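Local coordinates for protein YghZ aldo-keto reductase (Escherichia coli, PDB 3N6Q) that probably reduces aldehydes or ketones to alcohols with a nicotinamide cofactor, as a TIM-barrel member of the aldo-keto reductase family, at residues W3-Y15 with I48-F60. Numbering follows the deposited sequence.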
loop_
_atom_site.group_PDB
_atom_site.type_symbol
_atom_site.label_atom_id
_atom_site.label_comp_id
_atom_site.label_asym_id
_atom_site.label_seq_id
_atom_site.Cartn_x
_atom_site.Cartn_y
_atom_site.Cartn_z
ATOM N N TRP B 3 20.874 15.884 -26.580
ATOM C CA TRP B 3 19.843 16.613 -27.330
ATOM C C TRP B 3 19.188 17.649 -26.428
ATOM O O TRP B 3 18.759 17.331 -25.314
ATOM C CB TRP B 3 18.800 15.655 -27.939
ATOM C CG TRP B 3 17.675 16.394 -28.622
ATOM C CD1 TRP B 3 17.761 17.222 -29.721
ATOM C CD2 TRP B 3 16.322 16.448 -28.190
ATOM N NE1 TRP B 3 16.517 17.754 -30.017
ATOM C CE2 TRP B 3 15.633 17.347 -29.052
ATOM C CE3 TRP B 3 15.618 15.833 -27.146
ATOM C CZ2 TRP B 3 14.247 17.578 -28.956
ATOM C CZ3 TRP B 3 14.224 16.086 -27.038
ATOM C CH2 TRP B 3 13.567 16.945 -27.960
ATOM N N LEU B 4 19.098 18.890 -26.908
ATOM C CA LEU B 4 18.516 19.965 -26.120
ATOM C C LEU B 4 17.176 20.408 -26.756
ATOM O O LEU B 4 17.104 20.730 -27.949
ATOM C CB LEU B 4 19.525 21.130 -25.978
ATOM C CG LEU B 4 19.192 22.419 -25.239
ATOM C CD1 LEU B 4 18.996 22.172 -23.730
ATOM C CD2 LEU B 4 20.360 23.419 -25.439
ATOM N N ALA B 5 16.092 20.233 -26.016
ATOM C CA ALA B 5 14.769 20.504 -26.565
ATOM C C ALA B 5 14.669 22.035 -26.780
ATOM O O ALA B 5 15.352 22.803 -26.120
ATOM C CB ALA B 5 13.675 20.027 -25.579
ATOM N N ASN B 6 13.826 22.428 -27.717
ATOM C CA ASN B 6 13.561 23.853 -28.028
ATOM C C ASN B 6 13.235 24.643 -26.770
ATOM O O ASN B 6 12.279 24.350 -26.043
ATOM C CB ASN B 6 12.457 23.908 -29.086
ATOM C CG ASN B 6 11.919 25.315 -29.305
ATOM O OD1 ASN B 6 12.617 26.285 -29.054
ATOM N ND2 ASN B 6 10.658 25.420 -29.744
ATOM N N PRO B 7 14.049 25.671 -26.467
ATOM C CA PRO B 7 13.809 26.400 -25.226
ATOM C C PRO B 7 12.500 27.150 -25.250
ATOM O O PRO B 7 11.973 27.430 -24.194
ATOM C CB PRO B 7 14.985 27.411 -25.132
ATOM C CG PRO B 7 15.898 27.068 -26.236
ATOM C CD PRO B 7 15.327 26.031 -27.127
ATOM N N GLU B 8 11.942 27.354 -26.442
ATOM C CA GLU B 8 10.699 28.094 -26.644
ATOM C C GLU B 8 9.479 27.164 -26.789
ATOM O O GLU B 8 8.363 27.634 -27.076
ATOM C CB GLU B 8 10.821 28.953 -27.930
ATOM C CG GLU B 8 11.921 30.058 -27.853
ATOM C CD GLU B 8 11.839 30.842 -26.552
ATOM O OE1 GLU B 8 10.721 31.268 -26.192
ATOM O OE2 GLU B 8 12.874 30.988 -25.847
ATOM N N ARG B 9 9.653 25.879 -26.446
ATOM C CA ARG B 9 8.589 24.877 -26.684
ATOM C C ARG B 9 7.254 25.166 -26.031
ATOM O O ARG B 9 6.229 24.662 -26.521
ATOM C CB ARG B 9 9.091 23.436 -26.300
ATOM C CG ARG B 9 9.415 23.227 -24.796
ATOM C CD ARG B 9 10.213 21.923 -24.631
ATOM N NE ARG B 9 10.638 21.722 -23.252
ATOM C CZ ARG B 9 11.744 22.229 -22.718
ATOM N NH1 ARG B 9 12.513 23.057 -23.431
ATOM N NH2 ARG B 9 12.040 21.969 -21.455
ATOM N N TYR B 10 7.245 25.823 -24.876
ATOM C CA TYR B 10 5.992 26.087 -24.168
ATOM C C TYR B 10 5.329 27.424 -24.561
ATOM O O TYR B 10 4.311 27.812 -23.970
ATOM C CB TYR B 10 6.203 26.022 -22.648
ATOM C CG TYR B 10 6.709 24.648 -22.224
ATOM C CD1 TYR B 10 5.978 23.519 -22.554
ATOM C CD2 TYR B 10 7.931 24.491 -21.572
ATOM C CE1 TYR B 10 6.417 22.213 -22.181
ATOM C CE2 TYR B 10 8.418 23.170 -21.240
ATOM C CZ TYR B 10 7.631 22.062 -21.556
ATOM O OH TYR B 10 8.045 20.771 -21.202
ATOM N N GLY B 11 5.881 28.087 -25.568
ATOM C CA GLY B 11 5.548 29.492 -25.809
ATOM C C GLY B 11 4.297 29.684 -26.639
ATOM O O GLY B 11 3.648 30.720 -26.519
ATOM N N GLN B 12 3.990 28.742 -27.526
ATOM C CA GLN B 12 2.864 28.902 -28.442
ATOM C C GLN B 12 1.762 27.831 -28.356
ATOM O O GLN B 12 0.601 28.095 -28.736
ATOM C CB GLN B 12 3.366 28.934 -29.886
ATOM C CG GLN B 12 4.131 30.237 -30.166
ATOM C CD GLN B 12 4.694 30.294 -31.540
ATOM O OE1 GLN B 12 5.436 29.393 -31.970
ATOM N NE2 GLN B 12 4.382 31.376 -32.251
ATOM N N MET B 13 2.105 26.646 -27.839
ATOM C CA MET B 13 1.086 25.599 -27.682
ATOM C C MET B 13 0.010 26.043 -26.693
ATOM O O MET B 13 0.281 26.725 -25.660
ATOM C CB MET B 13 1.726 24.228 -27.251
ATOM C CG MET B 13 0.688 23.112 -27.015
ATOM S SD MET B 13 -0.361 22.552 -28.349
ATOM C CE MET B 13 0.776 22.252 -29.680
ATOM N N GLN B 14 -1.218 25.674 -27.010
ATOM C CA GLN B 14 -2.339 25.859 -26.100
ATOM C C GLN B 14 -2.491 24.585 -25.237
ATOM O O GLN B 14 -2.500 23.477 -25.771
ATOM C CB GLN B 14 -3.620 26.032 -26.924
ATOM C CG GLN B 14 -4.868 26.271 -26.042
ATOM C CD GLN B 14 -6.152 26.459 -26.849
ATOM O OE1 GLN B 14 -6.911 25.521 -27.047
ATOM N NE2 GLN B 14 -6.365 27.678 -27.376
ATOM N N TYR B 15 -2.644 24.782 -23.937
ATOM C CA TYR B 15 -2.895 23.704 -22.984
ATOM C C TYR B 15 -4.303 23.853 -22.427
ATOM O O TYR B 15 -4.762 24.984 -22.164
ATOM C CB TYR B 15 -1.888 23.811 -21.860
ATOM C CG TYR B 15 -0.483 23.588 -22.439
ATOM C CD1 TYR B 15 0.009 22.267 -22.639
ATOM C CD2 TYR B 15 0.330 24.677 -22.816
ATOM C CE1 TYR B 15 1.236 22.043 -23.304
ATOM C CE2 TYR B 15 1.597 24.468 -23.423
ATOM C CZ TYR B 15 2.042 23.148 -23.650
ATOM O OH TYR B 15 3.258 22.931 -24.266
ATOM N N ILE B 48 10.085 12.427 -35.243
ATOM C CA ILE B 48 8.715 12.676 -34.779
ATOM C C ILE B 48 8.621 13.064 -33.301
ATOM O O ILE B 48 7.971 14.086 -32.958
ATOM C CB ILE B 48 7.709 11.557 -35.163
ATOM C CG1 ILE B 48 7.691 11.278 -36.697
ATOM C CG2 ILE B 48 6.305 11.931 -34.572
ATOM C CD1 ILE B 48 7.182 9.893 -37.135
ATOM N N LEU B 49 9.200 12.278 -32.369
ATOM C CA LEU B 49 9.096 12.642 -30.947
ATOM C C LEU B 49 9.746 13.956 -30.640
ATOM O O LEU B 49 9.288 14.733 -29.737
ATOM C CB LEU B 49 9.701 11.544 -30.020
ATOM C CG LEU B 49 9.034 10.160 -30.200
ATOM C CD1 LEU B 49 9.675 9.117 -29.231
ATOM C CD2 LEU B 49 7.529 10.229 -29.846
ATOM N N ARG B 50 10.923 14.164 -31.242
ATOM C CA ARG B 50 11.654 15.379 -30.916
ATOM C C ARG B 50 10.894 16.611 -31.400
ATOM O O ARG B 50 10.846 17.609 -30.720
ATOM C CB ARG B 50 13.032 15.392 -31.598
ATOM C CG ARG B 50 14.017 14.409 -30.937
ATOM C CD ARG B 50 15.385 14.570 -31.634
ATOM N NE ARG B 50 16.446 13.801 -30.966
ATOM C CZ ARG B 50 17.745 13.926 -31.256
ATOM N NH1 ARG B 50 18.133 14.772 -32.216
ATOM N NH2 ARG B 50 18.652 13.166 -30.625
ATOM N N LYS B 51 10.360 16.506 -32.593
ATOM C CA LYS B 51 9.560 17.600 -33.138
ATOM C C LYS B 51 8.320 17.841 -32.290
ATOM O O LYS B 51 8.039 19.016 -31.909
ATOM C CB LYS B 51 9.196 17.334 -34.608
ATOM C CG LYS B 51 8.221 18.385 -35.248
ATOM C CD LYS B 51 8.909 19.778 -35.277
ATOM C CE LYS B 51 10.090 19.762 -36.234
ATOM N NZ LYS B 51 10.649 21.132 -36.497
ATOM N N ALA B 52 7.602 16.750 -31.939
ATOM C CA ALA B 52 6.441 16.885 -31.057
ATOM C C ALA B 52 6.763 17.697 -29.816
ATOM O O ALA B 52 6.092 18.699 -29.503
ATOM C CB ALA B 52 5.885 15.493 -30.663
ATOM N N PHE B 53 7.812 17.296 -29.104
ATOM C CA PHE B 53 8.152 17.942 -27.841
ATOM C C PHE B 53 8.640 19.392 -28.049
ATOM O O PHE B 53 8.313 20.266 -27.245
ATOM C CB PHE B 53 9.203 17.120 -27.100
ATOM C CG PHE B 53 9.449 17.562 -25.684
ATOM C CD1 PHE B 53 8.399 17.615 -24.759
ATOM C CD2 PHE B 53 10.731 17.946 -25.280
ATOM C CE1 PHE B 53 8.616 18.014 -23.418
ATOM C CE2 PHE B 53 10.979 18.318 -23.893
ATOM C CZ PHE B 53 9.935 18.352 -22.984
ATOM N N ASP B 54 9.390 19.631 -29.127
ATOM C CA ASP B 54 9.846 21.026 -29.452
ATOM C C ASP B 54 8.633 21.930 -29.787
ATOM O O ASP B 54 8.731 23.176 -29.691
ATOM C CB ASP B 54 10.757 20.980 -30.641
ATOM C CG ASP B 54 12.183 20.545 -30.285
ATOM O OD1 ASP B 54 12.560 20.535 -29.110
ATOM O OD2 ASP B 54 12.913 20.349 -31.230
ATOM N N LEU B 55 7.532 21.325 -30.220
ATOM C CA LEU B 55 6.264 22.100 -30.447
ATOM C C LEU B 55 5.384 22.263 -29.216
ATOM O O LEU B 55 4.325 22.907 -29.294
ATOM C CB LEU B 55 5.439 21.510 -31.597
ATOM C CG LEU B 55 6.015 21.524 -32.999
ATOM C CD1 LEU B 55 5.228 20.556 -33.848
ATOM C CD2 LEU B 55 6.030 22.994 -33.633
ATOM N N GLY B 56 5.843 21.775 -28.054
ATOM C CA GLY B 56 5.050 21.847 -26.826
ATOM C C GLY B 56 4.109 20.664 -26.635
ATOM O O GLY B 56 3.289 20.655 -25.727
ATOM N N ILE B 57 4.143 19.704 -27.534
ATOM C CA ILE B 57 3.289 18.517 -27.329
ATOM C C ILE B 57 3.937 17.652 -26.241
ATOM O O ILE B 57 4.996 17.076 -26.455
ATOM C CB ILE B 57 3.111 17.757 -28.606
ATOM C CG1 ILE B 57 2.417 18.672 -29.645
ATOM C CG2 ILE B 57 2.303 16.463 -28.350
ATOM C CD1 ILE B 57 2.258 17.998 -30.934
ATOM N N THR B 58 3.288 17.584 -25.097
ATOM C CA THR B 58 3.853 16.953 -23.906
ATOM C C THR B 58 3.138 15.613 -23.637
ATOM O O THR B 58 3.533 14.875 -22.679
ATOM C CB THR B 58 3.640 17.807 -22.692
ATOM O OG1 THR B 58 2.243 18.156 -22.648
ATOM C CG2 THR B 58 4.490 19.101 -22.733
ATOM N N HIS B 59 2.156 15.261 -24.477
ATOM C CA HIS B 59 1.338 14.032 -24.204
ATOM C C HIS B 59 1.492 13.070 -25.387
ATOM O O HIS B 59 1.309 13.427 -26.584
ATOM C CB HIS B 59 -0.187 14.358 -23.968
ATOM C CG HIS B 59 -1.046 13.133 -23.771
ATOM N ND1 HIS B 59 -0.588 12.015 -23.078
ATOM C CD2 HIS B 59 -2.311 12.837 -24.180
ATOM C CE1 HIS B 59 -1.536 11.071 -23.098
ATOM N NE2 HIS B 59 -2.607 11.558 -23.721
ATOM N N PHE B 60 2.023 11.883 -25.030
ATOM C CA PHE B 60 2.373 10.790 -25.923
ATOM C C PHE B 60 1.464 9.641 -25.503
ATOM O O PHE B 60 1.517 9.152 -24.368
ATOM C CB PHE B 60 3.855 10.444 -25.722
ATOM C CG PHE B 60 4.761 11.549 -26.172
ATOM C CD1 PHE B 60 5.033 11.677 -27.498
ATOM C CD2 PHE B 60 4.964 12.645 -25.363
ATOM C CE1 PHE B 60 5.725 12.779 -27.989
ATOM C CE2 PHE B 60 5.632 13.779 -25.853
ATOM C CZ PHE B 60 6.032 13.812 -27.160
HETATM O O HOH W 1 15.702 18.734 -32.540
HETATM O O HOH W 2 15.438 21.120 -30.384
#
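D54 OD1 takes a nearly straight hydrogen bond from the backbone N of N6, 2.7 Å long. The N-H comes from above the carboxylate plane. D54 closes helix 42-54 of the TIM barrel, and the N-terminal loop 3-15 runs over that helix end before strand 15-17. N6 bonds D54 a second time: its ND2 meets the backbone O of D54 at 3.0 Å, in the carbonyl plane and on a lone pair. With chi1 at 170°, CG of N6 lies opposite its own backbone N, and one residue can use both donors on D54. N6 OD1 accepts from E8 N, an Asx turn.

W3 lies flat against R50. The guanidinium stacks on the indole with planes 10° apart, and R50 CD makes a CH-pi contact with the five-membered ring. D84 forms a salt bridge with R50 NE. Cutting W3 back to an alanine is likely to take away the flat surface under the R50 guanidinium and uncover the edge of F53 that W3 CH2 meets. R9 CD lies over one face of F53, and A5 CB touches F53 CE2 at 3.6 Å. The R9 guanidinium reaches on to E91.

G56, just past the helix end, has a positive phi and forms the Schellman motif. A CB there would clash with R9 O, Y15 OH and M13 CB. P106 of the second subunit packs on Y15. The Y15 hydroxyl donates to G56 O at 2.7 Å, in the carbonyl plane and on a lone pair.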